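Local coordinates for protein esterase (PDB 1QLW) that probably hydrolyses carboxylic esters, as a bacterial esterase of the alpha/beta hydrolase fold, at residues P242-P247 with D274-A279; T66-C71 with G209-Q214. All coordinates share one frame; numbering follows the deposited sequence.

Interaction 1: residues P242-P247 with D274-A279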
# COMPACT_ATOMS: atom_id res chain seq x y z
N PRO A 242 14.99 28.87 -10.28
CA PRO A 242 14.09 27.98 -10.99
C PRO A 242 12.72 27.84 -10.36
O PRO A 242 11.79 27.30 -10.98
CB PRO A 242 14.84 26.65 -11.03
CG PRO A 242 16.28 27.02 -10.83
CD PRO A 242 16.24 28.18 -9.88
N LEU A 243 12.51 28.32 -9.14
CA LEU A 243 11.27 28.20 -8.40
C LEU A 243 10.43 29.45 -8.29
O LEU A 243 9.38 29.47 -7.62
CB LEU A 243 11.63 27.74 -6.95
CG LEU A 243 12.46 26.45 -6.88
CD1 LEU A 243 12.83 26.14 -5.44
CD2 LEU A 243 11.72 25.26 -7.48
N THR A 244 10.84 30.56 -8.91
CA THR A 244 10.16 31.83 -8.65
C THR A 244 8.75 31.92 -9.22
O THR A 244 8.05 32.88 -8.88
CB THR A 244 10.98 33.04 -9.14
OG1 THR A 244 11.35 32.81 -10.50
CG2 THR A 244 12.23 33.18 -8.28
N SER A 245 8.32 31.01 -10.09
CA SER A 245 6.96 31.05 -10.60
C SER A 245 6.08 30.01 -9.91
O SER A 245 4.91 29.90 -10.29
CB SER A 245 6.93 30.82 -12.11
OG SER A 245 7.34 32.02 -12.76
N ILE A 246 6.58 29.30 -8.91
CA ILE A 246 5.78 28.28 -8.22
C ILE A 246 5.57 28.73 -6.79
O ILE A 246 6.54 28.77 -6.03
CB ILE A 246 6.52 26.93 -8.24
CG1 ILE A 246 6.72 26.43 -9.68
CG2 ILE A 246 5.76 25.88 -7.45
CD1 ILE A 246 7.71 25.30 -9.81
N PRO A 247 4.36 29.06 -6.37
CA PRO A 247 4.13 29.46 -4.98
C PRO A 247 4.49 28.31 -4.05
O PRO A 247 4.20 27.15 -4.34
CB PRO A 247 2.67 29.85 -4.93
CG PRO A 247 2.27 30.10 -6.34
CD PRO A 247 3.12 29.16 -7.17
N ASP A 274 12.82 33.39 2.51
CA ASP A 274 13.22 34.79 2.35
C ASP A 274 13.95 35.01 1.05
O ASP A 274 13.71 36.01 0.37
CB ASP A 274 14.09 35.21 3.54
CG ASP A 274 13.31 35.27 4.84
OD1 ASP A 274 12.06 35.25 4.84
OD2 ASP A 274 14.00 35.35 5.88
N ALA A 275 14.86 34.11 0.69
CA ALA A 275 15.57 34.20 -0.58
C ALA A 275 14.61 34.11 -1.76
O ALA A 275 14.77 34.83 -2.75
CB ALA A 275 16.64 33.13 -0.70
N LEU A 276 13.62 33.24 -1.66
CA LEU A 276 12.63 33.07 -2.71
C LEU A 276 11.85 34.36 -2.92
O LEU A 276 11.66 34.83 -4.05
CB LEU A 276 11.71 31.91 -2.35
CG LEU A 276 10.62 31.59 -3.37
CD1 LEU A 276 11.21 31.16 -4.70
CD2 LEU A 276 9.71 30.49 -2.81
N ASN A 277 11.38 34.97 -1.82
CA ASN A 277 10.65 36.23 -1.95
C ASN A 277 11.54 37.34 -2.49
O ASN A 277 11.10 38.13 -3.33
CB ASN A 277 10.04 36.62 -0.61
CG ASN A 277 8.88 35.71 -0.25
OD1 ASN A 277 8.13 35.28 -1.13
ND2 ASN A 277 8.74 35.42 1.03
N ALA A 278 12.80 37.38 -2.04
CA ALA A 278 13.70 38.43 -2.52
C ALA A 278 13.99 38.32 -4.01
O ALA A 278 14.23 39.33 -4.66
CB ALA A 278 14.99 38.41 -1.72
N ALA A 279 13.91 37.11 -4.56
CA ALA A 279 14.15 36.84 -5.96
C ALA A 279 12.90 37.00 -6.83
O ALA A 279 12.96 36.75 -8.03
CB ALA A 279 14.67 35.42 -6.17
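The flat group here is the peptide that joins Leu-243 to Thr-244, and the methyl CD1 of Leu-276 lies over one of its faces. CD1 stands 3.8 Å from Leu-243 O, at the edge of van der Waals contact. Leu-276 has CG anti to its backbone N (chi1 -179°), which carries the side chain off the helix and across to the turn. The same methyl meets CB of Leu-243, at 4.1 Å. Leu-243 O has a second role. It accepts Ile-246 N at 3.1 Å and closes the type I beta turn from Leu-243 to Ile-246.

Thr-244 divides its two branches. OG1 turns back to bond Lys-241 O, while CG2 faces the end of the helix. There CG2 lies 3.7 Å from Ala-279 O and 3.9 Å from Ala-279 CB. Val-240 also touches Ala-279. The contact is made of aliphatic carbons, with the carbonyl oxygens of Leu-243 and Ala-279 lying against methyls. Leu-276 is buried and Ala-279 lies at the exposed margin.

Helix 263-278 links parallel strands 248-252 and 283-287. The turn leads into the first of them. The arrangement is therefore a loop packed on the helix of a beta-alpha-beta crossover, within an alpha/beta hydrolase fold.

Interaction 2: residues T66-C71 with G209-Q214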
# COMPACT_ATOMS: atom_id res chain seq x y z
N THR A 66 -1.38 16.20 -4.81
CA THR A 66 -0.60 14.96 -4.71
C THR A 66 0.03 14.94 -3.32
O THR A 66 0.79 15.86 -2.97
CB THR A 66 0.45 14.90 -5.82
OG1 THR A 66 -0.20 14.86 -7.10
CG2 THR A 66 1.32 13.67 -5.69
N LEU A 67 -0.26 13.91 -2.54
CA LEU A 67 0.19 13.76 -1.16
C LEU A 67 1.34 12.77 -1.09
O LEU A 67 1.19 11.63 -1.55
CB LEU A 67 -0.95 13.31 -0.24
CG LEU A 67 -2.15 14.25 -0.13
CD1 LEU A 67 -3.27 13.58 0.67
CD2 LEU A 67 -1.75 15.55 0.55
N ILE A 68 2.46 13.20 -0.52
CA ILE A 68 3.73 12.50 -0.58
C ILE A 68 4.28 12.28 0.82
O ILE A 68 4.76 13.23 1.47
CB ILE A 68 4.73 13.33 -1.43
CG1 ILE A 68 4.15 13.76 -2.79
CG2 ILE A 68 6.04 12.58 -1.60
CD1 ILE A 68 4.81 15.01 -3.33
N HIS A 69 4.19 11.06 1.33
CA HIS A 69 4.63 10.72 2.67
C HIS A 69 6.15 10.82 2.82
O HIS A 69 6.90 10.86 1.84
CB HIS A 69 4.15 9.31 3.05
CG HIS A 69 4.83 8.25 2.22
ND1 HIS A 69 6.11 7.83 2.52
CD2 HIS A 69 4.45 7.55 1.14
CE1 HIS A 69 6.47 6.93 1.60
NE2 HIS A 69 5.48 6.73 0.74
N GLY A 70 6.58 10.80 4.08
CA GLY A 70 7.98 10.87 4.43
C GLY A 70 8.56 9.54 4.89
O GLY A 70 8.18 8.48 4.37
N CYS A 71 9.56 9.59 5.77
CA CYS A 71 10.27 8.38 6.13
C CYS A 71 9.39 7.42 6.89
O CYS A 71 8.42 7.79 7.55
CB CYS A 71 11.50 8.60 7.02
SG CYS A 71 11.20 8.51 8.80
N GLY A 209 10.13 16.11 2.06
CA GLY A 209 9.98 17.56 2.02
C GLY A 209 10.67 18.19 0.83
O GLY A 209 10.10 19.06 0.17
N ILE A 210 11.91 17.78 0.58
CA ILE A 210 12.70 18.35 -0.51
C ILE A 210 12.26 17.87 -1.88
O ILE A 210 12.56 18.51 -2.89
CB ILE A 210 14.19 18.01 -0.27
CG1 ILE A 210 15.11 18.87 -1.13
CG2 ILE A 210 14.49 16.54 -0.48
CD1 ILE A 210 15.03 20.36 -0.87
N TYR A 211 11.57 16.72 -1.96
CA TYR A 211 11.25 16.14 -3.26
C TYR A 211 10.60 17.07 -4.25
O TYR A 211 11.06 17.15 -5.39
CB TYR A 211 10.43 14.85 -3.17
CG TYR A 211 11.05 13.64 -2.53
CD1 TYR A 211 12.33 13.56 -2.01
CD2 TYR A 211 10.28 12.47 -2.48
CE1 TYR A 211 12.80 12.40 -1.42
CE2 TYR A 211 10.74 11.30 -1.91
CZ TYR A 211 12.02 11.27 -1.38
OH TYR A 211 12.53 10.14 -0.78
N PRO A 212 9.52 17.77 -3.90
CA PRO A 212 8.87 18.61 -4.91
C PRO A 212 9.76 19.68 -5.48
O PRO A 212 9.60 20.06 -6.64
CB PRO A 212 7.67 19.21 -4.19
CG PRO A 212 7.48 18.40 -2.98
CD PRO A 212 8.77 17.73 -2.63
N PHE A 213 10.66 20.20 -4.66
CA PHE A 213 11.60 21.22 -5.11
C PHE A 213 12.61 20.64 -6.09
O PHE A 213 12.99 21.29 -7.06
CB PHE A 213 12.31 21.85 -3.91
CG PHE A 213 11.36 22.45 -2.91
CD1 PHE A 213 10.71 23.65 -3.16
CD2 PHE A 213 11.11 21.80 -1.72
CE1 PHE A 213 9.85 24.20 -2.22
CE2 PHE A 213 10.26 22.34 -0.77
CZ PHE A 213 9.63 23.54 -1.03
N GLN A 214 13.07 19.41 -5.82
CA GLN A 214 13.95 18.72 -6.75
C GLN A 214 13.19 18.39 -8.04
O GLN A 214 13.75 18.47 -9.14
CB GLN A 214 14.52 17.46 -6.10
CG GLN A 214 15.45 17.80 -4.96
CD GLN A 214 15.93 16.62 -4.17
OE1 GLN A 214 15.30 15.55 -4.17
NE2 GLN A 214 17.04 16.76 -3.45
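Tyr-211 and Pro-212 pack on Ile-68 in the core of the alpha/beta hydrolase fold. Strand 200-205, a sharp turn and helix 211-218 have the layout of a nucleophile elbow, and the residues 209-214 leave that turn. Strand 65-68 runs parallel to strand 200-205 and is bonded to it.

Gly-209 comes first. Just before it, Ser-208 OG is bonded to the carbonyl oxygens of both Ile-68 and His-69, so the turn is fastened to the end of strand 65-68. Ile-210 follows, and its O accepts Gln-214 N at 3.1 Å.

Tyr-211 brings its ring beside Ile-68. CG2 of Ile-68 approaches CD2 of Tyr-211 obliquely, at 4.3 Å. The hydroxyl of Tyr-211 is bonded to Gln-104 OE1, which anchors the far end of the ring. Pro-212 takes the other branch of the isoleucine: its CG is 4.3 Å from Ile-68 CD1. Ile-68 holds CG1 beside its backbone N (chi1 -50°), and from there CD1 extends to the proline. Leu-202 touches the same proline, and Leu-190 of helix 185-197 touches Ile-68, while Phe-213, next along, turns to strand 223-229.

Beyond Ile-68 the chain passes into a His-Gly pair, as in many relatives, where it lies near the oxyanion hole; the same is probable here. Cys-71 then forms a disulfide with the adjacent Cys-72. His-69 ND1 donates to a lone pair of Gly-70 O at 2.9 Å (161° at the hydrogen), and that oxygen lies 3° out of the imidazole plane.

In the fold
After its N-terminal strands the chain reaches strand 65-68. Interaction 2 closes a long loop from there to helix 211-218, with 137 residues between its segments. The chain then runs through strand 223-229 to the turn at 242-247. Interaction 1 closes a much shorter loop, over strand 248-252 and helix 263-278. The two loops are in series and neither nest nor cross. Interaction 2 sits near the centre of the chain; the centre of interaction 1 is about 22 Å from that centre. Their centres are about 18 Å apart, yet they touch: Leu-243 CD1 is 4.0 Å from Phe-213 CD1. Helix 211-218 thus touches strand 65-68 and, through Phe-213, the loop packed on the later crossover helix.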